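Putative sporulation-specific glycosylase YdhD (Bacillus subtilis subsp. subtilis str. 168, PDB 3CZ8) probably cleaves glycosidic bonds during sporulation, as a glycosyl hydrolase family 18 member whose catalytic domain makes up this chain. Local coordinates at residues A[32-43]-A[65-76]. The protein carries 1 engineered substitution. Residues are numbered along the deposited sequence; the frame is centred on the assembly and turned at random.
Sequences YSSSISIFEYHI and RRVTPLATITNL. With GOL (glycerol), chain C.
Thr74 OG1 gives its proton to Glu40 OE2 at 2.8 Å, reaching the carboxylate on its anti side and 33° out of its plane. With chi1 at 44°, Glu40 CG sits between backbone N and carbonyl carbon, and a bend at chi2 brings OE2 to the Thr74 hydroxyl. Its OE1 takes a syn-side bond from His42 ND1 at 2.9 Å and another from the backbone N of Tyr6 of the second subunit, so this buried carboxylate is gripped from three residues. Thr72 CG2 lies over the centre of the Phe39 ring, a CH-pi contact 3.9 Å from the centroid. At the far end the Tyr32 ring lies flat on backbone, with Arg66 C beneath its centre, while Thr68 OG1 meets its edge; an alanine here would probably uncover the Arg66-Val67 peptide and open a gap beside Thr68. Strands 35-42 and 68-74 are parallel neighbours in the TIM barrel of family 18, joined through helix 56-64 as a beta-alpha-beta unit. Their backbone bonds alternate from Thr68 N to Ser34 O as far as Thr72 N to Ile38 O; a beta bulge between Ile38 and Tyr41 then shifts the register by one, and beyond it Tyr41 N meets Thr72 O at 2.8 Å, almost straight at 178°. Ile36 and Val67 both pack against Thr62 of that helix. On the opposite face of the sheet from Ile36, Leu70 CD1 rests 3.6 Å from Ser37 OG, which is bonded to Thr116 of the next strand. Next to Thr74, Asn75 ND2 gives a hydrogen bond to the backbone O of Glu120, the predicted proton donor.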
loop_
_atom_site.group_PDB
_atom_site.type_symbol
_atom_site.label_atom_id
_atom_site.label_comp_id
_atom_site.label_asym_id
_atom_site.label_seq_id
_atom_site.Cartn_x
_atom_site.Cartn_y
_atom_site.Cartn_z
ATOM N N TYR A 32 -12.615 9.470 -21.955
ATOM C CA TYR A 32 -12.274 9.198 -20.555
ATOM C C TYR A 32 -11.294 10.214 -19.966
ATOM O O TYR A 32 -10.400 10.709 -20.651
ATOM C CB TYR A 32 -11.777 7.760 -20.359
ATOM C CG TYR A 32 -12.844 6.694 -20.550
ATOM C CD1 TYR A 32 -12.490 5.364 -20.770
ATOM C CD2 TYR A 32 -14.206 7.016 -20.519
ATOM C CE1 TYR A 32 -13.463 4.381 -20.948
ATOM C CE2 TYR A 32 -15.183 6.042 -20.701
ATOM C CZ TYR A 32 -14.806 4.727 -20.914
ATOM O OH TYR A 32 -15.774 3.758 -21.092
ATOM N N SER A 33 -11.495 10.516 -18.688
ATOM C CA SER A 33 -10.797 11.596 -18.007
ATOM C C SER A 33 -9.728 11.093 -17.025
ATOM O O SER A 33 -9.004 11.891 -16.413
ATOM C CB SER A 33 -11.830 12.467 -17.287
ATOM O OG SER A 33 -11.222 13.440 -16.464
ATOM N N SER A 34 -9.625 9.774 -16.880
ATOM C CA SER A 34 -8.670 9.180 -15.951
ATOM C C SER A 34 -8.084 7.892 -16.501
ATOM O O SER A 34 -8.565 7.353 -17.497
ATOM C CB SER A 34 -9.329 8.931 -14.590
ATOM O OG SER A 34 -8.366 8.565 -13.616
ATOM N N SER A 35 -7.029 7.408 -15.854
ATOM C CA SER A 35 -6.416 6.149 -16.246
ATOM C C SER A 35 -5.834 5.422 -15.045
ATOM O O SER A 35 -5.623 6.020 -13.993
ATOM C CB SER A 35 -5.358 6.353 -17.339
ATOM O OG SER A 35 -4.368 7.284 -16.937
ATOM N N ILE A 36 -5.609 4.123 -15.210
ATOM C CA ILE A 36 -4.925 3.303 -14.223
ATOM C C ILE A 36 -3.838 2.553 -14.980
ATOM O O ILE A 36 -4.131 1.852 -15.948
ATOM C CB ILE A 36 -5.906 2.317 -13.520
ATOM C CG1 ILE A 36 -6.721 3.047 -12.452
ATOM C CG2 ILE A 36 -5.172 1.138 -12.892
ATOM C CD1 ILE A 36 -7.944 2.286 -11.982
ATOM N N SER A 37 -2.585 2.735 -14.562
ATOM C CA SER A 37 -1.482 1.996 -15.157
ATOM C C SER A 37 -1.119 0.827 -14.255
ATOM O O SER A 37 -0.550 1.016 -13.177
ATOM C CB SER A 37 -0.277 2.908 -15.404
ATOM O OG SER A 37 -0.685 4.145 -15.969
ATOM N N ILE A 38 -1.416 -0.366 -14.707
ATOM C CA ILE A 38 -1.183 -1.563 -13.952
ATOM C C ILE A 38 0.242 -2.061 -14.038
ATOM O O ILE A 38 0.724 -2.299 -15.088
ATOM C CB ILE A 38 -2.146 -2.668 -14.361
ATOM C CG1 ILE A 38 -3.571 -2.234 -14.157
ATOM C CG2 ILE A 38 -1.904 -3.889 -13.574
ATOM C CD1 ILE A 38 -4.489 -2.951 -14.929
ATOM N N PHE A 39 0.886 -2.253 -12.902
ATOM C CA PHE A 39 2.264 -2.700 -12.853
ATOM C C PHE A 39 2.356 -4.204 -12.929
ATOM O O PHE A 39 1.468 -4.848 -12.532
ATOM C CB PHE A 39 2.970 -2.150 -11.623
ATOM C CG PHE A 39 3.494 -0.774 -11.811
ATOM C CD1 PHE A 39 4.827 -0.547 -11.985
ATOM C CD2 PHE A 39 2.655 0.297 -11.859
ATOM C CE1 PHE A 39 5.279 0.700 -12.193
ATOM C CE2 PHE A 39 3.135 1.523 -12.068
ATOM C CZ PHE A 39 4.437 1.720 -12.228
ATOM N N GLU A 40 3.450 -4.772 -13.389
ATOM C CA GLU A 40 4.148 -4.410 -14.589
ATOM C C GLU A 40 4.240 -5.601 -15.529
ATOM O O GLU A 40 4.051 -6.716 -15.111
ATOM C CB GLU A 40 5.541 -4.002 -14.211
ATOM C CG GLU A 40 6.143 -4.916 -13.216
ATOM C CD GLU A 40 7.053 -5.920 -13.827
ATOM O OE1 GLU A 40 7.199 -6.990 -13.263
ATOM O OE2 GLU A 40 7.625 -5.629 -14.870
ATOM N N TYR A 41 4.533 -5.345 -16.795
ATOM C CA TYR A 41 5.167 -6.308 -17.675
ATOM C C TYR A 41 6.601 -5.940 -17.919
ATOM O O TYR A 41 6.898 -4.808 -18.092
ATOM C CB TYR A 41 4.457 -6.356 -19.014
ATOM C CG TYR A 41 3.084 -6.953 -19.007
ATOM C CD1 TYR A 41 1.995 -6.206 -18.659
ATOM C CD2 TYR A 41 2.876 -8.263 -19.380
ATOM C CE1 TYR A 41 0.783 -6.726 -18.666
ATOM C CE2 TYR A 41 1.668 -8.788 -19.393
ATOM C CZ TYR A 41 0.617 -8.021 -19.036
ATOM O OH TYR A 41 -0.636 -8.521 -19.023
ATOM N N HIS A 42 7.489 -6.905 -17.939
ATOM C CA HIS A 42 8.869 -6.601 -18.167
ATOM C C HIS A 42 9.442 -7.208 -19.437
ATOM O O HIS A 42 8.905 -8.142 -19.976
ATOM C CB HIS A 42 9.730 -6.920 -16.945
ATOM C CG HIS A 42 9.444 -8.251 -16.341
ATOM N ND1 HIS A 42 8.409 -8.460 -15.469
ATOM C CD2 HIS A 42 10.039 -9.448 -16.507
ATOM C CE1 HIS A 42 8.372 -9.728 -15.129
ATOM N NE2 HIS A 42 9.352 -10.349 -15.747
ATOM N N ILE A 43 10.549 -6.653 -19.895
ATOM C CA ILE A 43 11.083 -6.962 -21.215
ATOM C C ILE A 43 12.332 -7.847 -21.170
ATOM O O ILE A 43 13.062 -7.871 -20.174
ATOM C CB ILE A 43 11.357 -5.665 -22.039
ATOM C CG1 ILE A 43 12.522 -4.857 -21.448
ATOM C CG2 ILE A 43 10.098 -4.808 -22.106
ATOM C CD1 ILE A 43 13.028 -3.738 -22.341
ATOM N N ARG A 65 -15.727 1.052 -15.009
ATOM C CA ARG A 65 -15.721 2.246 -14.165
ATOM C C ARG A 65 -15.503 3.544 -14.959
ATOM O O ARG A 65 -15.443 4.635 -14.376
ATOM C CB ARG A 65 -14.675 2.094 -13.057
ATOM C CG ARG A 65 -15.100 1.137 -11.937
ATOM C CD ARG A 65 -13.921 0.585 -11.132
ATOM N NE ARG A 65 -13.152 1.624 -10.445
ATOM C CZ ARG A 65 -11.904 1.969 -10.754
ATOM N NH1 ARG A 65 -11.263 1.357 -11.742
ATOM N NH2 ARG A 65 -11.292 2.927 -10.070
ATOM N N ARG A 66 -15.408 3.407 -16.285
ATOM C CA ARG A 66 -15.191 4.523 -17.233
ATOM C C ARG A 66 -13.840 5.225 -17.033
ATOM O O ARG A 66 -13.735 6.455 -17.032
ATOM C CB ARG A 66 -16.372 5.514 -17.246
ATOM C CG ARG A 66 -17.679 4.916 -17.771
ATOM C CD ARG A 66 -18.736 5.990 -18.015
ATOM N NE ARG A 66 -18.354 6.899 -19.097
ATOM C CZ ARG A 66 -19.078 7.938 -19.511
ATOM N NH1 ARG A 66 -18.632 8.698 -20.502
ATOM N NH2 ARG A 66 -20.243 8.221 -18.940
ATOM N N VAL A 67 -12.809 4.402 -16.865
ATOM C CA VAL A 67 -11.434 4.836 -16.653
ATOM C C VAL A 67 -10.605 3.959 -17.593
ATOM O O VAL A 67 -10.961 2.799 -17.813
ATOM C CB VAL A 67 -11.041 4.654 -15.149
ATOM C CG1 VAL A 67 -9.554 4.768 -14.922
ATOM C CG2 VAL A 67 -11.759 5.681 -14.272
ATOM N N THR A 68 -9.533 4.505 -18.175
ATOM C CA THR A 68 -8.709 3.743 -19.132
ATOM C C THR A 68 -7.668 2.851 -18.442
ATOM O O THR A 68 -6.812 3.354 -17.722
ATOM C CB THR A 68 -7.964 4.672 -20.132
ATOM O OG1 THR A 68 -8.856 5.667 -20.641
ATOM C CG2 THR A 68 -7.388 3.870 -21.291
ATOM N N PRO A 69 -7.735 1.524 -18.660
ATOM C CA PRO A 69 -6.651 0.675 -18.172
ATOM C C PRO A 69 -5.420 0.708 -19.083
ATOM O O PRO A 69 -5.513 0.440 -20.288
ATOM C CB PRO A 69 -7.276 -0.721 -18.147
ATOM C CG PRO A 69 -8.343 -0.686 -19.178
ATOM C CD PRO A 69 -8.800 0.743 -19.318
ATOM N N LEU A 70 -4.272 1.034 -18.500
ATOM C CA LEU A 70 -3.016 1.065 -19.235
ATOM C C LEU A 70 -2.091 -0.033 -18.741
ATOM O O LEU A 70 -2.034 -0.303 -17.548
ATOM C CB LEU A 70 -2.342 2.439 -19.098
ATOM C CG LEU A 70 -3.151 3.703 -19.430
ATOM C CD1 LEU A 70 -2.375 4.965 -19.062
ATOM C CD2 LEU A 70 -3.545 3.753 -20.890
ATOM N N ALA A 71 -1.391 -0.676 -19.668
ATOM C CA ALA A 71 -0.376 -1.668 -19.328
ATOM C C ALA A 71 0.955 -0.982 -19.064
ATOM O O ALA A 71 1.440 -0.218 -19.898
ATOM C CB ALA A 71 -0.218 -2.668 -20.463
ATOM N N THR A 72 1.562 -1.254 -17.914
ATOM C CA THR A 72 2.880 -0.703 -17.636
ATOM C C THR A 72 3.957 -1.652 -18.144
ATOM O O THR A 72 3.968 -2.837 -17.808
ATOM C CB THR A 72 3.082 -0.385 -16.145
ATOM O OG1 THR A 72 1.993 0.421 -15.692
ATOM C CG2 THR A 72 4.378 0.374 -15.917
ATOM N N ILE A 73 4.850 -1.108 -18.963
ATOM C CA ILE A 73 5.943 -1.855 -19.551
ATOM C C ILE A 73 7.242 -1.329 -18.943
ATOM O O ILE A 73 7.532 -0.133 -19.027
ATOM C CB ILE A 73 5.963 -1.716 -21.110
ATOM C CG1 ILE A 73 4.547 -1.776 -21.708
ATOM C CG2 ILE A 73 6.894 -2.751 -21.746
ATOM C CD1 ILE A 73 3.799 -3.109 -21.524
ATOM N N THR A 74 8.005 -2.223 -18.313
ATOM C CA THR A 74 9.220 -1.842 -17.581
ATOM C C THR A 74 10.433 -2.655 -18.010
ATOM O O THR A 74 10.300 -3.669 -18.700
ATOM C CB THR A 74 9.073 -2.042 -16.046
ATOM O OG1 THR A 74 9.095 -3.442 -15.742
ATOM C CG2 THR A 74 7.787 -1.412 -15.501
ATOM N N ASN A 75 11.611 -2.197 -17.588
ATOM C CA ASN A 75 12.851 -2.966 -17.702
ATOM C C ASN A 75 13.296 -3.547 -16.347
ATOM O O ASN A 75 14.475 -3.510 -15.981
ATOM C CB ASN A 75 13.966 -2.136 -18.350
ATOM C CG ASN A 75 14.220 -0.813 -17.636
ATOM O OD1 ASN A 75 13.296 -0.165 -17.142
ATOM N ND2 ASN A 75 15.483 -0.399 -17.599
ATOM N N LEU A 76 12.340 -4.101 -15.613
ATOM C CA LEU A 76 12.620 -4.659 -14.301
ATOM C C LEU A 76 13.205 -6.061 -14.379
ATOM O O LEU A 76 12.832 -6.851 -15.245
ATOM C CB LEU A 76 11.363 -4.649 -13.426
ATOM C CG LEU A 76 11.054 -3.326 -12.715
ATOM C CD1 LEU A 76 9.669 -3.343 -12.162
ATOM C CD2 LEU A 76 12.027 -3.043 -11.602
HETATM C C1 GOL C . -4.928 9.861 -19.129
HETATM O O1 GOL C . -5.454 9.829 -17.820
HETATM C C2 GOL C . -5.936 10.538 -20.049
HETATM O O2 GOL C . -6.248 11.805 -19.511
HETATM C C3 GOL C . -7.211 9.703 -20.155
HETATM O O3 GOL C . -6.970 8.469 -20.794
HETATM O O HOH W 1 13.148 -6.305 -18.037
#